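Local coordinates for protein NAD-dependent aldehyde dehydrogenase (Burkholderia multivorans, PDB 5UJU) that probably oxidises aldehydes to carboxylic acids with NAD+ as the hydride acceptor, as other members of the aldehyde dehydrogenase family do, at residues 70-75 against 93-98; 124-129 against 255-260; 442-447 against 460-465. All coordinates share one frame; numbering follows the deposited sequence.

Interaction 1 (70-75 against 93-98); sequences QPASGE and PKSTPD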
ATOM      1  N   GLN A  70     -30.630  -7.103  -8.569  1.00 31.15           N
ATOM      2  CA  GLN A  70     -30.055  -5.875  -8.038  1.00 32.58           C
ATOM      3  C   GLN A  70     -30.924  -4.690  -8.449  1.00 30.98           C
ATOM      4  O   GLN A  70     -31.757  -4.811  -9.351  1.00 29.45           O
ATOM      5  CB  GLN A  70     -28.616  -5.689  -8.561  1.00 27.53           C
ATOM      6  CG  GLN A  70     -28.534  -5.432 -10.041  1.00 25.45           C
ATOM      7  CD  GLN A  70     -27.096  -5.302 -10.564  1.00 34.06           C
ATOM      8  OE1 GLN A  70     -26.184  -5.988 -10.099  1.00 31.38           O
ATOM      9  NE2 GLN A  70     -26.911  -4.445 -11.567  1.00 28.97           N
ATOM     10  N   PRO A  71     -30.769  -3.530  -7.805  1.00 28.62           N
ATOM     11  CA  PRO A  71     -31.599  -2.369  -8.171  1.00 38.93           C
ATOM     12  C   PRO A  71     -31.408  -1.999  -9.632  1.00 36.79           C
ATOM     13  O   PRO A  71     -30.299  -2.061 -10.161  1.00 35.66           O
ATOM     14  CB  PRO A  71     -31.098  -1.258  -7.240  1.00 44.74           C
ATOM     15  CG  PRO A  71     -30.435  -1.958  -6.118  1.00 37.82           C
ATOM     16  CD  PRO A  71     -29.850  -3.216  -6.698  1.00 31.68           C
ATOM     17  N   ALA A  72     -32.515  -1.723 -10.317  1.00 29.43           N
ATOM     18  CA  ALA A  72     -32.435  -1.486 -11.749  1.00 37.96           C
ATOM     19  C   ALA A  72     -33.501  -0.492 -12.178  1.00 38.13           C
ATOM     20  O   ALA A  72     -34.519  -0.311 -11.506  1.00 33.18           O
ATOM     21  CB  ALA A  72     -32.585  -2.789 -12.533  1.00 39.24           C
ATOM     22  N   SER A  73     -33.259   0.142 -13.321  1.00 32.21           N
ATOM     23  CA  SER A  73     -34.146   1.181 -13.826  1.00 36.57           C
ATOM     24  C   SER A  73     -35.277   0.634 -14.689  1.00 35.88           C
ATOM     25  O   SER A  73     -36.180   1.395 -15.049  1.00 37.47           O
ATOM     26  CB  SER A  73     -33.350   2.200 -14.636  1.00 38.58           C
ATOM     27  OG  SER A  73     -32.796   1.572 -15.784  1.00 33.98           O
ATOM     28  N   GLY A  74     -35.243  -0.652 -15.035  1.00 31.83           N
ATOM     29  CA  GLY A  74     -36.162  -1.225 -15.988  1.00 36.14           C
ATOM     30  C   GLY A  74     -35.679  -1.186 -17.423  1.00 29.40           C
ATOM     31  O   GLY A  74     -36.170  -1.957 -18.256  1.00 35.26           O
ATOM     32  N   GLU A  75     -34.719  -0.324 -17.731  1.00 32.02           N
ATOM     33  CA  GLU A  75     -34.096  -0.318 -19.044  1.00 32.85           C
ATOM     34  C   GLU A  75     -32.999  -1.375 -19.114  1.00 32.88           C
ATOM     35  O   GLU A  75     -32.560  -1.916 -18.101  1.00 26.82           O
ATOM     36  CB  GLU A  75     -33.515   1.064 -19.356  1.00 35.42           C
ATOM     37  CG  GLU A  75     -34.344   1.866 -20.332  1.00 39.07           C
ATOM     38  CD  GLU A  75     -34.050   1.497 -21.775  1.00 38.46           C
ATOM     39  OE1 GLU A  75     -34.163   2.384 -22.645  1.00 45.10           O
ATOM     40  OE2 GLU A  75     -33.717   0.326 -22.046  1.00 36.14           O
ATOM     41  N   PRO A  93     -29.655  -5.713 -17.194  1.00 28.76           N
ATOM     42  CA  PRO A  93     -30.458  -4.658 -16.558  1.00 32.02           C
ATOM     43  C   PRO A  93     -29.604  -3.428 -16.309  1.00 35.38           C
ATOM     44  O   PRO A  93     -28.514  -3.516 -15.743  1.00 38.04           O
ATOM     45  CB  PRO A  93     -30.933  -5.307 -15.249  1.00 42.43           C
ATOM     46  CG  PRO A  93     -29.934  -6.384 -14.959  1.00 36.85           C
ATOM     47  CD  PRO A  93     -29.459  -6.880 -16.315  1.00 28.19           C
ATOM     48  N   LYS A  94     -30.102  -2.273 -16.744  1.00 33.55           N
ATOM     49  CA  LYS A  94     -29.353  -1.027 -16.599  1.00 29.08           C
ATOM     50  C   LYS A  94     -29.589  -0.419 -15.212  1.00 31.00           C
ATOM     51  O   LYS A  94     -30.737  -0.168 -14.821  1.00 37.04           O
ATOM     52  CB  LYS A  94     -29.760  -0.051 -17.695  1.00 33.43           C
ATOM     53  CG  LYS A  94     -28.966   1.249 -17.708  1.00 36.54           C
ATOM     54  CD  LYS A  94     -29.463   2.157 -18.821  1.00 45.11           C
ATOM     55  CE  LYS A  94     -28.972   3.593 -18.652  1.00 50.29           C
ATOM     56  NZ  LYS A  94     -27.692   3.855 -19.341  1.00 53.49           N
ATOM     57  N   SER A  95     -28.511  -0.208 -14.458  1.00 24.56           N
ATOM     58  CA  SER A  95     -28.567   0.433 -13.150  1.00 32.38           C
ATOM     59  C   SER A  95     -27.718   1.694 -13.163  1.00 32.86           C
ATOM     60  O   SER A  95     -26.801   1.839 -13.971  1.00 41.65           O
ATOM     61  CB  SER A  95     -28.069  -0.489 -12.032  1.00 38.17           C
ATOM     62  OG  SER A  95     -28.729  -1.734 -12.070  1.00 44.04           O
ATOM     63  N   THR A  96     -28.036   2.605 -12.297  1.00 29.53           N
ATOM     64  CA  THR A  96     -27.168   3.764 -12.229  1.00 35.77           C
ATOM     65  C   THR A  96     -26.067   3.551 -11.205  1.00 36.80           C
ATOM     66  O   THR A  96     -26.213   2.757 -10.270  1.00 31.96           O
ATOM     67  CB  THR A  96     -27.966   5.010 -11.868  1.00 32.77           C
ATOM     68  OG1 THR A  96     -28.477   4.881 -10.536  1.00 31.16           O
ATOM     69  CG2 THR A  96     -29.102   5.224 -12.854  1.00 32.83           C
ATOM     70  N   PRO A  97     -24.939   4.246 -11.364  1.00 30.71           N
ATOM     71  CA  PRO A  97     -23.931   4.246 -10.291  1.00 29.91           C
ATOM     72  C   PRO A  97     -24.519   4.624  -8.944  1.00 27.97           C
ATOM     73  O   PRO A  97     -24.210   3.990  -7.930  1.00 30.97           O
ATOM     74  CB  PRO A  97     -22.908   5.284 -10.778  1.00 29.83           C
ATOM     75  CG  PRO A  97     -23.011   5.232 -12.270  1.00 28.60           C
ATOM     76  CD  PRO A  97     -24.452   4.908 -12.595  1.00 27.82           C
ATOM     77  N   ASP A  98     -25.370   5.654  -8.925  1.00 23.77           N
ATOM     78  CA  ASP A  98     -26.049   6.079  -7.707  1.00 29.70           C
ATOM     79  C   ASP A  98     -26.765   4.924  -7.015  1.00 31.45           C
ATOM     80  O   ASP A  98     -26.564   4.677  -5.819  1.00 32.53           O
ATOM     81  CB  ASP A  98     -27.046   7.171  -8.067  1.00 44.22           C
ATOM     82  CG  ASP A  98     -26.913   8.369  -7.195  1.00 59.97           C
ATOM     83  OD1 ASP A  98     -27.435   8.322  -6.066  1.00 68.06           O
ATOM     84  OD2 ASP A  98     -26.263   9.342  -7.634  1.00 66.54           O
TER
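Ser73 and Lys94 meet through their backbones first: Ser73 N donates to Lys94 O at 3.0 Å, and Lys94 N returns a bond to Glu75 O at 2.8 Å. Both bonds are nearly straight, with 167° at the hydrogen for the first and 169° for the second. The side chain of Ser73 adds a third bond. Its OG lies between the backbone N and the carbonyl carbon (chi1 64°), from where it donates to Lys94 O at 2.9 Å, approaching from above the carbonyl plane. Lys94 O is thus gripped twice by one residue, while Ser73 OG also takes a weak bond from Glu75 N across the turn at Gly74.

These bonds pin the loop that follows helix 50-60 onto the residues leading into helix 97-132, where Thr96 is the N-cap, its OG1 accepting from Ala99 N.

Among the side-chain bonds, Ser95 OG donates to Pro71 O; the modelled separation of 2.5 Å is very short and its exact length doubtful. The same OG accepts a weak bond from Gln70 NE2 at 3.3 Å. Gln70 NE2 has a stronger partner in Leu270 O, which anchors the amide from beyond the two segments.

Apolar contact is slight: Ala72 CB lies 4.1 Å from Pro93 CB. Beyond them, Gln70 and Ser95 both touch Leu100 of helix 97-132.

Interaction 2 (124-129 against 255-260); sequences LEILAR and RDVLRE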
ATOM      1  N   LEU A 124     -13.923 -18.346  -1.050  1.00 22.11           N
ATOM      2  CA  LEU A 124     -13.468 -19.655  -1.508  1.00 31.46           C
ATOM      3  C   LEU A 124     -14.615 -20.474  -2.072  1.00 30.91           C
ATOM      4  O   LEU A 124     -14.421 -21.248  -3.018  1.00 29.21           O
ATOM      5  CB  LEU A 124     -12.783 -20.412  -0.371  1.00 28.64           C
ATOM      6  CG  LEU A 124     -11.556 -19.697   0.198  1.00 26.95           C
ATOM      7  CD1 LEU A 124     -11.025 -20.376   1.478  1.00 28.38           C
ATOM      8  CD2 LEU A 124     -10.474 -19.575  -0.859  1.00 28.75           C
ATOM      9  N   GLU A 125     -15.810 -20.319  -1.506  1.00 27.02           N
ATOM     10  CA  GLU A 125     -16.973 -21.018  -2.035  1.00 29.47           C
ATOM     11  C   GLU A 125     -17.359 -20.483  -3.405  1.00 27.46           C
ATOM     12  O   GLU A 125     -17.711 -21.262  -4.301  1.00 29.13           O
ATOM     13  CB  GLU A 125     -18.138 -20.910  -1.050  1.00 25.81           C
ATOM     14  CG  GLU A 125     -19.457 -21.477  -1.562  1.00 29.32           C
ATOM     15  CD  GLU A 125     -19.452 -22.990  -1.769  1.00 32.53           C
ATOM     16  OE1 GLU A 125     -18.594 -23.694  -1.189  1.00 33.62           O
ATOM     17  OE2 GLU A 125     -20.330 -23.473  -2.519  1.00 30.50           O
ATOM     18  N   ILE A 126     -17.318 -19.160  -3.586  1.00 23.07           N
ATOM     19  CA  ILE A 126     -17.571 -18.593  -4.906  1.00 23.10           C
ATOM     20  C   ILE A 126     -16.604 -19.195  -5.927  1.00 24.58           C
ATOM     21  O   ILE A 126     -17.010 -19.620  -7.014  1.00 27.48           O
ATOM     22  CB  ILE A 126     -17.466 -17.058  -4.872  1.00 27.00           C
ATOM     23  CG1 ILE A 126     -18.571 -16.443  -3.988  1.00 23.15           C
ATOM     24  CG2 ILE A 126     -17.457 -16.493  -6.309  1.00 20.60           C
ATOM     25  CD1 ILE A 126     -18.374 -14.960  -3.696  1.00 21.32           C
ATOM     26  N   LEU A 127     -15.311 -19.268  -5.574  1.00 28.04           N
ATOM     27  CA  LEU A 127     -14.302 -19.821  -6.489  1.00 27.18           C
ATOM     28  C   LEU A 127     -14.594 -21.277  -6.842  1.00 29.98           C
ATOM     29  O   LEU A 127     -14.421 -21.689  -7.997  1.00 27.63           O
ATOM     30  CB  LEU A 127     -12.902 -19.680  -5.883  1.00 25.57           C
ATOM     31  CG  LEU A 127     -12.435 -18.218  -5.798  1.00 28.86           C
ATOM     32  CD1 LEU A 127     -11.034 -18.091  -5.227  1.00 26.56           C
ATOM     33  CD2 LEU A 127     -12.500 -17.626  -7.182  1.00 36.17           C
ATOM     34  N   ALA A 128     -15.042 -22.068  -5.864  1.00 24.50           N
ATOM     35  CA  ALA A 128     -15.402 -23.450  -6.146  1.00 31.77           C
ATOM     36  C   ALA A 128     -16.515 -23.514  -7.180  1.00 32.43           C
ATOM     37  O   ALA A 128     -16.462 -24.323  -8.111  1.00 31.03           O
ATOM     38  CB  ALA A 128     -15.828 -24.157  -4.852  1.00 34.53           C
ATOM     39  N   ARG A 129     -17.521 -22.644  -7.048  1.00 32.22           N
ATOM     40  CA  ARG A 129     -18.633 -22.656  -7.990  1.00 31.62           C
ATOM     41  C   ARG A 129     -18.218 -22.093  -9.345  1.00 30.45           C
ATOM     42  O   ARG A 129     -18.712 -22.541 -10.385  1.00 31.20           O
ATOM     43  CB  ARG A 129     -19.812 -21.877  -7.416  1.00 28.78           C
ATOM     44  CG  ARG A 129     -20.291 -22.424  -6.067  1.00 37.68           C
ATOM     45  CD  ARG A 129     -21.710 -21.992  -5.733  1.00 38.14           C
ATOM     46  NE  ARG A 129     -22.087 -22.408  -4.382  1.00 39.63           N
ATOM     47  CZ  ARG A 129     -23.257 -22.135  -3.814  1.00 40.46           C
ATOM     48  NH1 ARG A 129     -24.187 -21.451  -4.480  1.00 35.44           N
ATOM     49  NH2 ARG A 129     -23.498 -22.550  -2.581  1.00 44.33           N
ATOM     50  N   ARG A 255     -23.325 -13.606  -6.080  1.00 21.46           N
ATOM     51  CA  ARG A 255     -24.550 -13.216  -5.388  1.00 24.72           C
ATOM     52  C   ARG A 255     -25.294 -14.428  -4.847  1.00 27.20           C
ATOM     53  O   ARG A 255     -25.891 -14.367  -3.767  1.00 26.83           O
ATOM     54  CB  ARG A 255     -25.437 -12.423  -6.345  1.00 26.88           C
ATOM     55  CG  ARG A 255     -24.853 -11.063  -6.722  1.00 24.90           C
ATOM     56  CD  ARG A 255     -25.698 -10.373  -7.771  1.00 25.57           C
ATOM     57  NE  ARG A 255     -27.052 -10.079  -7.293  1.00 29.83           N
ATOM     58  CZ  ARG A 255     -27.379  -8.963  -6.649  1.00 29.99           C
ATOM     59  NH1 ARG A 255     -26.454  -8.050  -6.385  1.00 21.96           N
ATOM     60  NH2 ARG A 255     -28.623  -8.763  -6.254  1.00 25.59           N
ATOM     61  N   ASP A 256     -25.277 -15.531  -5.594  1.00 31.51           N
ATOM     62  CA  ASP A 256     -25.844 -16.787  -5.109  1.00 32.59           C
ATOM     63  C   ASP A 256     -25.228 -17.188  -3.780  1.00 29.65           C
ATOM     64  O   ASP A 256     -25.938 -17.510  -2.817  1.00 33.75           O
ATOM     65  CB  ASP A 256     -25.596 -17.894  -6.133  1.00 33.55           C
ATOM     66  CG  ASP A 256     -26.526 -17.815  -7.312  1.00 37.37           C
ATOM     67  OD1 ASP A 256     -27.510 -17.045  -7.258  1.00 45.36           O
ATOM     68  OD2 ASP A 256     -26.266 -18.535  -8.296  1.00 47.87           O
ATOM     69  N   VAL A 257     -23.898 -17.201  -3.721  1.00 27.08           N
ATOM     70  CA  VAL A 257     -23.198 -17.635  -2.519  1.00 25.14           C
ATOM     71  C   VAL A 257     -23.495 -16.688  -1.365  1.00 29.88           C
ATOM     72  O   VAL A 257     -23.782 -17.121  -0.242  1.00 26.01           O
ATOM     73  CB  VAL A 257     -21.685 -17.730  -2.787  1.00 30.35           C
ATOM     74  CG1 VAL A 257     -20.947 -18.025  -1.501  1.00 25.75           C
ATOM     75  CG2 VAL A 257     -21.403 -18.801  -3.856  1.00 26.04           C
ATOM     76  N   LEU A 258     -23.434 -15.381  -1.632  1.00 25.78           N
ATOM     77  CA  LEU A 258     -23.699 -14.397  -0.586  1.00 31.50           C
ATOM     78  C   LEU A 258     -25.116 -14.539  -0.047  1.00 28.49           C
ATOM     79  O   LEU A 258     -25.331 -14.521   1.171  1.00 37.37           O
ATOM     80  CB  LEU A 258     -23.464 -12.983  -1.132  1.00 24.95           C
ATOM     81  CG  LEU A 258     -21.990 -12.622  -1.339  1.00 24.76           C
ATOM     82  CD1 LEU A 258     -21.829 -11.593  -2.474  1.00 26.14           C
ATOM     83  CD2 LEU A 258     -21.407 -12.091  -0.045  1.00 26.73           C
ATOM     84  N   ARG A 259     -26.094 -14.711  -0.940  1.00 25.59           N
ATOM     85  CA  ARG A 259     -27.477 -14.886  -0.503  1.00 29.87           C
ATOM     86  C   ARG A 259     -27.625 -16.143   0.346  1.00 35.23           C
ATOM     87  O   ARG A 259     -28.218 -16.112   1.431  1.00 36.23           O
ATOM     88  CB  ARG A 259     -28.395 -14.957  -1.725  1.00 29.26           C
ATOM     89  CG  ARG A 259     -29.881 -14.786  -1.416  1.00 46.68           C
ATOM     90  CD  ARG A 259     -30.722 -14.987  -2.679  1.00 51.96           C
ATOM     91  NE  ARG A 259     -30.620 -13.875  -3.627  1.00 48.09           N
ATOM     92  CZ  ARG A 259     -29.844 -13.887  -4.707  1.00 48.95           C
ATOM     93  NH1 ARG A 259     -29.093 -14.950  -4.974  1.00 56.48           N
ATOM     94  NH2 ARG A 259     -29.812 -12.840  -5.523  1.00 43.22           N
ATOM     95  N   GLU A 260     -27.064 -17.260  -0.123  1.00 29.58           N
ATOM     96  CA  GLU A 260     -27.190 -18.521   0.595  1.00 31.52           C
ATOM     97  C   GLU A 260     -26.487 -18.472   1.942  1.00 35.48           C
ATOM     98  O   GLU A 260     -26.877 -19.196   2.869  1.00 33.62           O
ATOM     99  CB  GLU A 260     -26.655 -19.666  -0.267  1.00 38.86           C
ATOM    100  CG  GLU A 260     -27.507 -19.927  -1.506  1.00 42.32           C
ATOM    101  CD  GLU A 260     -26.861 -20.900  -2.485  1.00 45.54           C
ATOM    102  OE1 GLU A 260     -26.122 -21.798  -2.035  1.00 46.31           O
ATOM    103  OE2 GLU A 260     -27.097 -20.762  -3.706  1.00 45.61           O
TER
HETATM  104  O   HOH W   1     -24.266 -20.765  -7.370  1.00 41.98           O
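The helical segments 124-129 and 255-260 run at 135° to each other, N-to-C directions compared, with axes 9.4 Å apart at closest approach; Ile126 and Val257 are nearest, CA to CA. This is a helix-helix contact between the long helix 97-132 and helix 245-260, held by a small apolar core beside a salt-bridge network of Glu125, Arg129 and Glu260.

Val257 is the wedge of the core. Its CB meets Ile126 CG1 at 3.6 Å, its CG1 reaches Glu125 CG, and its CG2 covers one face of the Arg129 guanidinium, 3.5 Å above the plane and offset toward the rim. Val122, about one turn before Ile126 on the same helix, also packs on Val257, and Ile126 continues onto Phe226 of helix 217-230.

Arg129, extended from CG to NE, meets Glu260 tip to tip: NH2 donates to OE1 at 2.8 Å and NH1 to OE2 at 3.1 Å. Glu260 lies in the guanidinium plane, but its own carboxylate is turned by 38°, so both oxygens are approached from above the carboxylate plane. NE points to Glu125 instead, bonding OE2 at 2.8 Å on its anti lone pair. Glu125 CG stands anti to the backbone N (chi1 174°), a bend at chi2 follows before the carboxylate, and Lys16 and His17 hold OE1. Two carboxylates therefore share one guanidinium, which probably offsets the repulsion between them. On the remaining in-plane side, a water accepts from Arg129 NH1 at 3.0 Å and donates to Asp256 OD2.

Interaction 3 (442-447 against 460-465); sequences LQLDVA and ISFVIA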
ATOM      1  N   LEU A 442       7.792  -6.892 -38.867  1.00 33.81           N
ATOM      2  CA  LEU A 442       8.482  -5.822 -39.563  1.00 36.49           C
ATOM      3  C   LEU A 442       9.948  -5.785 -39.163  1.00 40.90           C
ATOM      4  O   LEU A 442      10.341  -6.245 -38.089  1.00 38.36           O
ATOM      5  CB  LEU A 442       7.838  -4.465 -39.263  1.00 38.96           C
ATOM      6  CG  LEU A 442       6.347  -4.399 -39.593  1.00 41.50           C
ATOM      7  CD1 LEU A 442       5.623  -3.466 -38.647  1.00 47.60           C
ATOM      8  CD2 LEU A 442       6.147  -3.958 -41.020  1.00 39.51           C
ATOM      9  N   GLN A 443      10.763  -5.226 -40.047  1.00 31.92           N
ATOM     10  CA  GLN A 443      12.161  -4.985 -39.744  1.00 29.77           C
ATOM     11  C   GLN A 443      12.353  -3.497 -39.491  1.00 32.39           C
ATOM     12  O   GLN A 443      11.897  -2.667 -40.289  1.00 34.29           O
ATOM     13  CB  GLN A 443      13.069  -5.445 -40.891  1.00 31.68           C
ATOM     14  CG  GLN A 443      14.540  -5.151 -40.643  1.00 32.00           C
ATOM     15  CD  GLN A 443      15.458  -5.663 -41.757  1.00 44.22           C
ATOM     16  OE1 GLN A 443      15.154  -6.634 -42.448  1.00 43.42           O
ATOM     17  NE2 GLN A 443      16.584  -4.998 -41.926  1.00 41.17           N
ATOM     18  N   LEU A 444      13.024  -3.165 -38.388  1.00 32.66           N
ATOM     19  CA  LEU A 444      13.417  -1.795 -38.088  1.00 39.83           C
ATOM     20  C   LEU A 444      14.899  -1.743 -37.730  1.00 42.68           C
ATOM     21  O   LEU A 444      15.572  -2.768 -37.573  1.00 31.96           O
ATOM     22  CB  LEU A 444      12.591  -1.210 -36.940  1.00 30.58           C
ATOM     23  CG  LEU A 444      11.137  -0.938 -37.304  1.00 37.51           C
ATOM     24  CD1 LEU A 444      10.391  -0.431 -36.070  1.00 37.72           C
ATOM     25  CD2 LEU A 444      11.083   0.064 -38.439  1.00 43.89           C
ATOM     26  N   ASP A 445      15.402  -0.521 -37.625  1.00 41.59           N
ATOM     27  CA  ASP A 445      16.720  -0.226 -37.095  1.00 46.47           C
ATOM     28  C   ASP A 445      16.551   0.474 -35.757  1.00 41.84           C
ATOM     29  O   ASP A 445      15.494   1.037 -35.470  1.00 42.63           O
ATOM     30  CB  ASP A 445      17.529   0.655 -38.059  1.00 48.11           C
ATOM     31  CG  ASP A 445      18.943   0.912 -37.568  1.00 50.68           C
ATOM     32  OD1 ASP A 445      19.803   0.016 -37.724  1.00 52.57           O
ATOM     33  OD2 ASP A 445      19.187   2.006 -37.013  1.00 49.45           O
ATOM     34  N   VAL A 446      17.604   0.423 -34.934  1.00 36.53           N
ATOM     35  CA  VAL A 446      17.569   1.061 -33.622  1.00 42.89           C
ATOM     36  C   VAL A 446      17.271   2.557 -33.726  1.00 45.38           C
ATOM     37  O   VAL A 446      16.735   3.152 -32.781  1.00 42.04           O
ATOM     38  CB  VAL A 446      18.892   0.784 -32.870  1.00 44.11           C
ATOM     39  CG1 VAL A 446      20.061   1.455 -33.554  1.00 48.90           C
ATOM     40  CG2 VAL A 446      18.784   1.203 -31.421  1.00 46.44           C
ATOM     41  N   ALA A 447      17.578   3.177 -34.869  1.00 43.60           N
ATOM     42  CA  ALA A 447      17.249   4.581 -35.094  1.00 42.45           C
ATOM     43  C   ALA A 447      15.744   4.836 -35.163  1.00 38.03           C
ATOM     44  O   ALA A 447      15.314   5.985 -35.020  1.00 41.05           O
ATOM     45  CB  ALA A 447      17.910   5.066 -36.385  1.00 43.10           C
ATOM     46  N   ILE A 460       1.493  -7.515 -33.942  1.00 28.04           N
ATOM     47  CA  ILE A 460       2.448  -6.636 -34.617  1.00 29.14           C
ATOM     48  C   ILE A 460       3.784  -6.740 -33.898  1.00 30.44           C
ATOM     49  O   ILE A 460       3.830  -6.656 -32.667  1.00 32.82           O
ATOM     50  CB  ILE A 460       1.950  -5.180 -34.608  1.00 34.26           C
ATOM     51  CG1 ILE A 460       0.588  -5.086 -35.312  1.00 33.07           C
ATOM     52  CG2 ILE A 460       3.021  -4.220 -35.167  1.00 31.00           C
ATOM     53  CD1 ILE A 460      -0.227  -3.829 -34.951  1.00 34.15           C
ATOM     54  N   SER A 461       4.872  -6.921 -34.651  1.00 31.38           N
ATOM     55  CA  SER A 461       6.172  -6.980 -33.996  1.00 28.82           C
ATOM     56  C   SER A 461       7.274  -6.431 -34.897  1.00 35.67           C
ATOM     57  O   SER A 461       7.119  -6.314 -36.120  1.00 33.70           O
ATOM     58  CB  SER A 461       6.517  -8.402 -33.552  1.00 30.94           C
ATOM     59  OG  SER A 461       6.527  -9.296 -34.651  1.00 31.61           O
ATOM     60  N   PHE A 462       8.397  -6.094 -34.256  1.00 31.45           N
ATOM     61  CA  PHE A 462       9.547  -5.476 -34.906  1.00 33.02           C
ATOM     62  C   PHE A 462      10.800  -6.269 -34.559  1.00 34.72           C
ATOM     63  O   PHE A 462      11.111  -6.458 -33.376  1.00 35.32           O
ATOM     64  CB  PHE A 462       9.708  -4.016 -34.463  1.00 29.53           C
ATOM     65  CG  PHE A 462       8.419  -3.247 -34.455  1.00 30.98           C
ATOM     66  CD1 PHE A 462       7.853  -2.798 -35.634  1.00 38.19           C
ATOM     67  CD2 PHE A 462       7.762  -2.993 -33.262  1.00 31.12           C
ATOM     68  CE1 PHE A 462       6.649  -2.102 -35.623  1.00 35.83           C
ATOM     69  CE2 PHE A 462       6.558  -2.296 -33.247  1.00 29.62           C
ATOM     70  CZ  PHE A 462       6.002  -1.858 -34.424  1.00 33.18           C
ATOM     71  N   VAL A 463      11.496  -6.750 -35.585  1.00 35.08           N
ATOM     72  CA  VAL A 463      12.866  -7.238 -35.456  1.00 34.00           C
ATOM     73  C   VAL A 463      13.773  -6.038 -35.718  1.00 37.45           C
ATOM     74  O   VAL A 463      13.733  -5.447 -36.803  1.00 39.47           O
ATOM     75  CB  VAL A 463      13.144  -8.390 -36.436  1.00 32.59           C
ATOM     76  CG1 VAL A 463      14.555  -8.949 -36.231  1.00 34.73           C
ATOM     77  CG2 VAL A 463      12.086  -9.487 -36.261  1.00 32.59           C
ATOM     78  N   ILE A 464      14.543  -5.643 -34.706  1.00 35.80           N
ATOM     79  CA  ILE A 464      15.187  -4.331 -34.646  1.00 36.05           C
ATOM     80  C   ILE A 464      16.690  -4.540 -34.601  1.00 35.02           C
ATOM     81  O   ILE A 464      17.203  -5.205 -33.689  1.00 35.29           O
ATOM     82  CB  ILE A 464      14.715  -3.525 -33.422  1.00 31.13           C
ATOM     83  CG1 ILE A 464      13.201  -3.314 -33.481  1.00 33.05           C
ATOM     84  CG2 ILE A 464      15.475  -2.189 -33.310  1.00 30.10           C
ATOM     85  CD1 ILE A 464      12.587  -2.961 -32.128  1.00 36.77           C
ATOM     86  N   ALA A 465      17.397  -3.970 -35.577  1.00 35.00           N
ATOM     87  CA  ALA A 465      18.847  -4.106 -35.649  1.00 36.68           C
ATOM     88  C   ALA A 465      19.509  -3.090 -34.721  1.00 41.39           C
ATOM     89  O   ALA A 465      19.311  -1.879 -34.872  1.00 43.19           O
ATOM     90  CB  ALA A 465      19.332  -3.918 -37.088  1.00 34.42           C
TER
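Leu442 and Leu444 flank the ring of Phe462 on one face of a parallel strand pair. Leu442 CD1 comes within 3.5 Å of Phe462 CE1, and Leu444 CD1 lies equally close to Phe462 CD1; both leucines lie side by side with the phenylalanine, pointing the same way. The ring also meets Trp456 edge-to-face. Farther along this face, Leu444 CB touches Ile464 CG1 at 4.1 Å.

Beneath these side chains the backbones exchange hydrogen bonds in parallel register. Leu442 N binds Ser461 O, Leu442 O accepts from Val463 N at 2.8 Å, Leu444 N binds Val463 O, and Leu444 O accepts from Ala465 N. Just past the strand, Val446 N gives a more bent bond to Ala465 O, 137° at the hydrogen. Here Asp445 OD2 accepts from Ala447 N at 2.9 Å, an Asx turn that starts the chain away from the sheet, and Asp445 OD1 forms a salt bridge with Arg361.

The strands belong to the beta-alpha-beta unit of strand 440-445, helix 449-452 and strand 460-466, within a seven-stranded mixed sheet. Strand 356-360 lies beyond 460-466, strand 418-421 beyond 440-445, and on the opposite face Phe373 packs on Gln443, Val463 and Ala465. Asp445 OD1 also lies 3.5 Å from Ala465 O; with two acceptors this close, the positive charge of Arg361 would be expected to ease their repulsion.

Interactions 1 and 2 share helix 97-132: the first holds the loop and turn at its start, the second packs it farther along against helix 245-260. Their centres are 23 Å apart, yet they touch where Gln70 N packs 3.5 Å from Arg255 NH2. Asp69, the residue before Gln70, forms salt bridges with Arg255 and Arg259 there. Interaction 3 stands apart, in a beta-sheet, its centre 49 Å from each of the other two, and lies across the chain's centre from interaction 2. It is near the sodium ion bound at Gly348 and Gly458, with the side chain of Ile460 about 6 Å from the metal.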